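PDB 3KF6: protein ten1 from Schizosaccharomyces pombe, which is required for telomere maintenance, binds single-stranded telomeric DNA and partners the protein stn1. Local coordinates for residues 6-11 with 20-25; 66-71 with 78-83. All coordinates share one frame; numbering follows the deposited sequence.

Interaction 1 of 2, residues 6-11 with 20-25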
loop_
_atom_site.group_PDB
_atom_site.type_symbol
_atom_site.label_atom_id
_atom_site.label_comp_id
_atom_site.label_asym_id
_atom_site.label_seq_id
_atom_site.Cartn_x
_atom_site.Cartn_y
_atom_site.Cartn_z
ATOM N N SER B 6 8.214 2.676 -3.475
ATOM C CA SER B 6 6.789 2.363 -3.517
ATOM C C SER B 6 6.471 1.537 -4.757
ATOM O O SER B 6 6.957 1.824 -5.849
ATOM C CB SER B 6 5.978 3.664 -3.535
ATOM O OG SER B 6 4.586 3.402 -3.605
ATOM N N ALA B 7 5.647 0.510 -4.584
ATOM C CA ALA B 7 5.281 -0.352 -5.697
ATOM C C ALA B 7 4.304 0.313 -6.667
ATOM O O ALA B 7 3.479 1.148 -6.274
ATOM C CB ALA B 7 4.679 -1.655 -5.161
ATOM N N LYS B 8 4.429 -0.027 -7.948
ATOM C CA LYS B 8 3.521 0.486 -8.969
ATOM C C LYS B 8 2.406 -0.542 -9.091
ATOM O O LYS B 8 2.663 -1.708 -9.404
ATOM C CB LYS B 8 4.223 0.620 -10.324
ATOM C CG LYS B 8 4.968 1.926 -10.511
ATOM C CD LYS B 8 5.697 1.952 -11.848
ATOM C CE LYS B 8 4.755 1.765 -13.030
ATOM N NZ LYS B 8 5.519 1.662 -14.315
ATOM N N LEU B 9 1.177 -0.113 -8.831
ATOM C CA LEU B 9 0.018 -0.993 -8.913
ATOM C C LEU B 9 -0.400 -1.106 -10.372
ATOM O O LEU B 9 -0.855 -0.130 -10.969
ATOM C CB LEU B 9 -1.120 -0.418 -8.069
ATOM C CG LEU B 9 -2.417 -1.219 -7.987
ATOM C CD1 LEU B 9 -2.155 -2.586 -7.356
ATOM C CD2 LEU B 9 -3.428 -0.427 -7.158
ATOM N N ILE B 10 -0.262 -2.303 -10.937
ATOM C CA ILE B 10 -0.584 -2.519 -12.348
ATOM C C ILE B 10 -1.278 -3.850 -12.622
ATOM O O ILE B 10 -1.494 -4.652 -11.722
ATOM C CB ILE B 10 0.693 -2.517 -13.193
ATOM C CG1 ILE B 10 1.610 -3.651 -12.724
ATOM C CG2 ILE B 10 1.408 -1.182 -13.071
ATOM C CD1 ILE B 10 2.833 -3.856 -13.602
ATOM N N PHE B 11 -1.624 -4.071 -13.888
ATOM C CA PHE B 11 -2.229 -5.328 -14.301
ATOM C C PHE B 11 -1.081 -6.144 -14.871
ATOM O O PHE B 11 -0.055 -5.588 -15.259
ATOM C CB PHE B 11 -3.272 -5.112 -15.404
ATOM C CG PHE B 11 -4.465 -4.325 -14.966
ATOM C CD1 PHE B 11 -4.590 -2.985 -15.312
ATOM C CD2 PHE B 11 -5.461 -4.918 -14.200
ATOM C CE1 PHE B 11 -5.697 -2.244 -14.901
ATOM C CE2 PHE B 11 -6.570 -4.186 -13.784
ATOM C CZ PHE B 11 -6.688 -2.845 -14.137
ATOM N N ASP B 20 12.958 -2.745 -15.917
ATOM C CA ASP B 20 13.548 -3.778 -15.074
ATOM C C ASP B 20 14.063 -3.157 -13.777
ATOM O O ASP B 20 14.642 -2.071 -13.789
ATOM C CB ASP B 20 14.703 -4.476 -15.798
ATOM C CG ASP B 20 14.258 -5.198 -17.056
ATOM O OD1 ASP B 20 13.093 -5.642 -17.113
ATOM O OD2 ASP B 20 15.081 -5.336 -17.986
ATOM N N GLY B 21 13.847 -3.852 -12.663
ATOM C CA GLY B 21 14.293 -3.366 -11.369
ATOM C C GLY B 21 13.204 -2.605 -10.633
ATOM O O GLY B 21 13.311 -2.320 -9.444
ATOM N N GLN B 22 12.143 -2.283 -11.354
ATOM C CA GLN B 22 11.021 -1.543 -10.796
ATOM C C GLN B 22 10.156 -2.443 -9.915
ATOM O O GLN B 22 9.869 -3.585 -10.279
ATOM C CB GLN B 22 10.210 -0.984 -11.955
ATOM C CG GLN B 22 9.057 -0.095 -11.617
ATOM C CD GLN B 22 8.434 0.454 -12.879
ATOM O OE1 GLN B 22 9.063 1.222 -13.609
ATOM N NE2 GLN B 22 7.207 0.044 -13.160
ATOM N N LYS B 23 9.758 -1.937 -8.750
ATOM C CA LYS B 23 8.905 -2.713 -7.848
ATOM C C LYS B 23 7.475 -2.621 -8.358
ATOM O O LYS B 23 6.973 -1.533 -8.621
ATOM C CB LYS B 23 8.979 -2.171 -6.425
ATOM C CG LYS B 23 8.112 -2.955 -5.437
ATOM C CD LYS B 23 8.212 -2.394 -4.021
ATOM C CE LYS B 23 9.606 -2.559 -3.439
ATOM N NZ LYS B 23 9.716 -1.985 -2.066
ATOM N N LEU B 24 6.814 -3.771 -8.472
ATOM C CA LEU B 24 5.455 -3.822 -8.998
ATOM C C LEU B 24 4.515 -4.602 -8.092
ATOM O O LEU B 24 4.935 -5.524 -7.403
ATOM C CB LEU B 24 5.452 -4.517 -10.363
ATOM C CG LEU B 24 6.485 -4.083 -11.405
ATOM C CD1 LEU B 24 6.470 -5.064 -12.580
ATOM C CD2 LEU B 24 6.168 -2.670 -11.869
ATOM N N ARG B 25 3.245 -4.222 -8.096
ATOM C CA ARG B 25 2.246 -4.961 -7.335
ATOM C C ARG B 25 1.126 -5.328 -8.301
ATOM O O ARG B 25 0.610 -4.469 -9.020
ATOM C CB ARG B 25 1.672 -4.148 -6.169
ATOM C CG ARG B 25 0.504 -4.895 -5.533
ATOM C CD ARG B 25 -0.161 -4.153 -4.400
ATOM N NE ARG B 25 -1.457 -4.756 -4.092
ATOM C CZ ARG B 25 -2.178 -4.466 -3.013
ATOM N NH1 ARG B 25 -1.729 -3.581 -2.127
ATOM N NH2 ARG B 25 -3.350 -5.059 -2.822
HETATM O O HOH W 1 7.755 1.164 -8.596
#
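Lys8 and Leu9 run parallel to Leu24 and Arg25, held by three backbone bonds: Lys8 N to Lys23 O, Arg25 N to Lys8 O, and Ile10 N to Arg25 O (3.0 Å), the last nearly in line with the carbonyl. A water donates to both Ser6 O and Lys23 O, bridging the two backbones beside the Lys8 N bond. On one face, Leu9 and Arg25 lie side by side and point the same way, Leu9 CD1 3.9 Å from Arg25 CD; the guanidinium reaches on to Glu132 of the stn1 chain. On the face of Lys8 and Leu24, the Leu24 CD2 methyl is met at 3.9 Å by CD1 of Ile10. Ala7 CB rests on Lys23 CG at 3.7 Å, while Lys23 NZ turns to Asp5 and Leu2. The Lys8 chain, bent at chi3 (58°), crosses the Gln22 side chain at about a right angle. An alanine in place of Gln22 removes most of the side chain that Lys8 crosses and would probably leave the lysine end freer to turn. The short strand 8-9 thus flanks strand 23-34, whose other neighbours are strands 37-42 and 65-74; Leu9 touches Tyr94 of helix 91-103, and Ser6 and Ala7 bond to Asp71 of the stn1 chain.

Interaction 2 of 2, residues 66-71 with 78-83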
loop_
_atom_site.group_PDB
_atom_site.type_symbol
_atom_site.label_atom_id
_atom_site.label_comp_id
_atom_site.label_asym_id
_atom_site.label_seq_id
_atom_site.Cartn_x
_atom_site.Cartn_y
_atom_site.Cartn_z
ATOM N N LEU B 66 -3.664 -14.645 -6.321
ATOM C CA LEU B 66 -2.631 -14.158 -5.413
ATOM C C LEU B 66 -2.239 -12.712 -5.666
ATOM O O LEU B 66 -2.230 -12.261 -6.810
ATOM C CB LEU B 66 -1.364 -15.003 -5.572
ATOM C CG LEU B 66 -1.457 -16.507 -5.318
ATOM C CD1 LEU B 66 -0.112 -17.152 -5.643
ATOM C CD2 LEU B 66 -1.841 -16.755 -3.864
ATOM N N ASN B 67 -1.928 -11.996 -4.590
ATOM C CA ASN B 67 -1.440 -10.619 -4.700
ATOM C C ASN B 67 0.076 -10.770 -4.649
ATOM O O ASN B 67 0.607 -11.480 -3.793
ATOM C CB ASN B 67 -1.898 -9.749 -3.528
ATOM C CG ASN B 67 -3.299 -9.211 -3.707
ATOM O OD1 ASN B 67 -3.662 -8.721 -4.778
ATOM N ND2 ASN B 67 -4.095 -9.284 -2.649
ATOM N N ILE B 68 0.768 -10.091 -5.554
ATOM C CA ILE B 68 2.217 -10.181 -5.643
ATOM C C ILE B 68 2.894 -8.821 -5.589
ATOM O O ILE B 68 2.425 -7.872 -6.203
ATOM C CB ILE B 68 2.647 -10.819 -7.000
ATOM C CG1 ILE B 68 2.118 -12.251 -7.108
ATOM C CG2 ILE B 68 4.168 -10.798 -7.148
ATOM C CD1 ILE B 68 2.741 -13.209 -6.129
ATOM N N VAL B 69 3.978 -8.735 -4.827
ATOM C CA VAL B 69 4.799 -7.531 -4.800
ATOM C C VAL B 69 6.170 -8.081 -5.157
ATOM O O VAL B 69 6.648 -9.021 -4.522
ATOM C CB VAL B 69 4.880 -6.857 -3.421
ATOM C CG1 VAL B 69 5.898 -5.701 -3.484
ATOM C CG2 VAL B 69 3.521 -6.317 -3.024
ATOM N N GLY B 70 6.787 -7.529 -6.194
ATOM C CA GLY B 70 8.098 -8.006 -6.585
ATOM C C GLY B 70 8.781 -7.030 -7.511
ATOM O O GLY B 70 8.256 -5.950 -7.771
ATOM N N ARG B 71 9.956 -7.404 -8.004
ATOM C CA ARG B 71 10.705 -6.548 -8.918
ATOM C C ARG B 71 10.827 -7.200 -10.284
ATOM O O ARG B 71 11.080 -8.403 -10.388
ATOM C CB ARG B 71 12.111 -6.274 -8.379
ATOM C CG ARG B 71 12.161 -5.415 -7.143
ATOM C CD ARG B 71 13.600 -5.012 -6.821
ATOM N NE ARG B 71 13.655 -4.267 -5.572
ATOM C CZ ARG B 71 13.197 -3.029 -5.422
ATOM N NH1 ARG B 71 12.658 -2.386 -6.450
ATOM N NH2 ARG B 71 13.251 -2.448 -4.233
ATOM N N VAL B 78 9.257 -11.819 -13.030
ATOM C CA VAL B 78 9.237 -11.013 -11.818
ATOM C C VAL B 78 9.819 -11.767 -10.626
ATOM O O VAL B 78 9.463 -12.921 -10.378
ATOM C CB VAL B 78 7.788 -10.598 -11.451
ATOM C CG1 VAL B 78 7.765 -9.957 -10.071
ATOM C CG2 VAL B 78 7.226 -9.641 -12.500
ATOM N N ASP B 79 10.718 -11.114 -9.899
ATOM C CA ASP B 79 11.312 -11.701 -8.702
ATOM C C ASP B 79 10.393 -11.326 -7.543
ATOM O O ASP B 79 10.296 -10.157 -7.171
ATOM C CB ASP B 79 12.717 -11.140 -8.461
ATOM C CG ASP B 79 13.772 -11.827 -9.304
ATOM O OD1 ASP B 79 13.917 -13.063 -9.178
ATOM O OD2 ASP B 79 14.457 -11.138 -10.088
ATOM N N VAL B 80 9.721 -12.320 -6.973
ATOM C CA VAL B 80 8.779 -12.073 -5.885
ATOM C C VAL B 80 9.383 -11.719 -4.534
ATOM O O VAL B 80 10.347 -12.341 -4.083
ATOM C CB VAL B 80 7.839 -13.283 -5.691
ATOM C CG1 VAL B 80 6.841 -12.992 -4.580
ATOM C CG2 VAL B 80 7.112 -13.585 -6.995
ATOM N N LEU B 81 8.786 -10.718 -3.887
ATOM C CA LEU B 81 9.220 -10.256 -2.572
ATOM C C LEU B 81 8.149 -10.554 -1.524
ATOM O O LEU B 81 8.456 -10.875 -0.376
ATOM C CB LEU B 81 9.488 -8.745 -2.603
ATOM C CG LEU B 81 10.558 -8.259 -3.585
ATOM C CD1 LEU B 81 10.598 -6.742 -3.585
ATOM C CD2 LEU B 81 11.906 -8.834 -3.204
ATOM N N LEU B 82 6.886 -10.433 -1.923
ATOM C CA LEU B 82 5.771 -10.697 -1.022
ATOM C C LEU B 82 4.631 -11.394 -1.749
ATOM O O LEU B 82 4.334 -11.075 -2.898
ATOM C CB LEU B 82 5.228 -9.394 -0.432
ATOM C CG LEU B 82 6.122 -8.539 0.468
ATOM C CD1 LEU B 82 5.416 -7.226 0.756
ATOM C CD2 LEU B 82 6.424 -9.282 1.760
ATOM N N ILE B 83 3.990 -12.343 -1.067
ATOM C CA ILE B 83 2.862 -13.068 -1.637
ATOM C C ILE B 83 1.743 -13.139 -0.601
ATOM O O ILE B 83 1.993 -13.399 0.578
ATOM C CB ILE B 83 3.226 -14.526 -2.003
ATOM C CG1 ILE B 83 4.474 -14.569 -2.874
ATOM C CG2 ILE B 83 2.056 -15.182 -2.736
ATOM C CD1 ILE B 83 4.956 -15.987 -3.145
#
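Ile68 and Ile83 lie side by side and point the same way on one face of an antiparallel pair, with Ile68 CD1 3.9 Å from Ile83 CG1. The second torsion of Ile68 (chi2 -67°) places CD1 there, whereas its CG2 branch serves another neighbour: it meets Val80 CG2 at 4.1 Å, the two side chains crossing at about a right angle. One isoleucine therefore touches residues from both sides of the corner at Leu81. Leu66 CD1 adds a looser contact with Ile83 CG2 on the same side.

The other face carries Val69 and Leu82, whose CB atoms approach to 3.9 Å, and Arg71, whose CG lies 4.1 Å from Leu81 CD1 as the two side chains cross obliquely. Beyond CG the Arg71 chain extends to a guanidinium paired with Asp5, while Asp79 turns its carboxylate to Arg73. Tyr55 of the stn1 chain packs on both Val69 and Leu82, making this face part of the subunit interface.

In the backbone, Val69 O accepts two bonds, from Leu81 N at 2.8 Å, in the carbonyl plane, and from Leu82 N at 3.0 Å. Two successive residues thus oppose one, and the register shifts by a residue before Gly70 pairs with Val80. Gly70 CA comes within 3.1 Å of Asp79 O, a spot where a side chain would collide with that oxygen and with Val78 CG1. Arg71 and Asp79 then exchange two backbone bonds as a hydrogen-bonded pair, one residue out of step with the register on the other side of the bulge. The arrangement is a classic beta bulge in the hairpin of strands 65-74 and 77-85, the latter turning sharply at Leu81 as the sheet curls in this OB fold.

Overall arrangement
The two contacts illustrate how a curled OB-fold sheet is assembled from successive strand pairings. Their centres lie about 9 Å apart, and they meet where strand 23-34 runs beside strand 65-74: Leu24 N approaches Gly70 O at 2.7 Å, a probable hydrogen bond, and Arg25 CG packs on Ile68 O. Interaction 1 adds the parallel strand 8-9 on the far side of 23-34, and interaction 2 continues the sheet to 77-85, which in turn pairs with 45-50. Asp5 links them further, forming salt bridges with both Lys23 and Arg71. Tyr55 of the stn1 chain also spans the two, touching Ala7 in interaction 1 and Val69 and Leu82 in interaction 2.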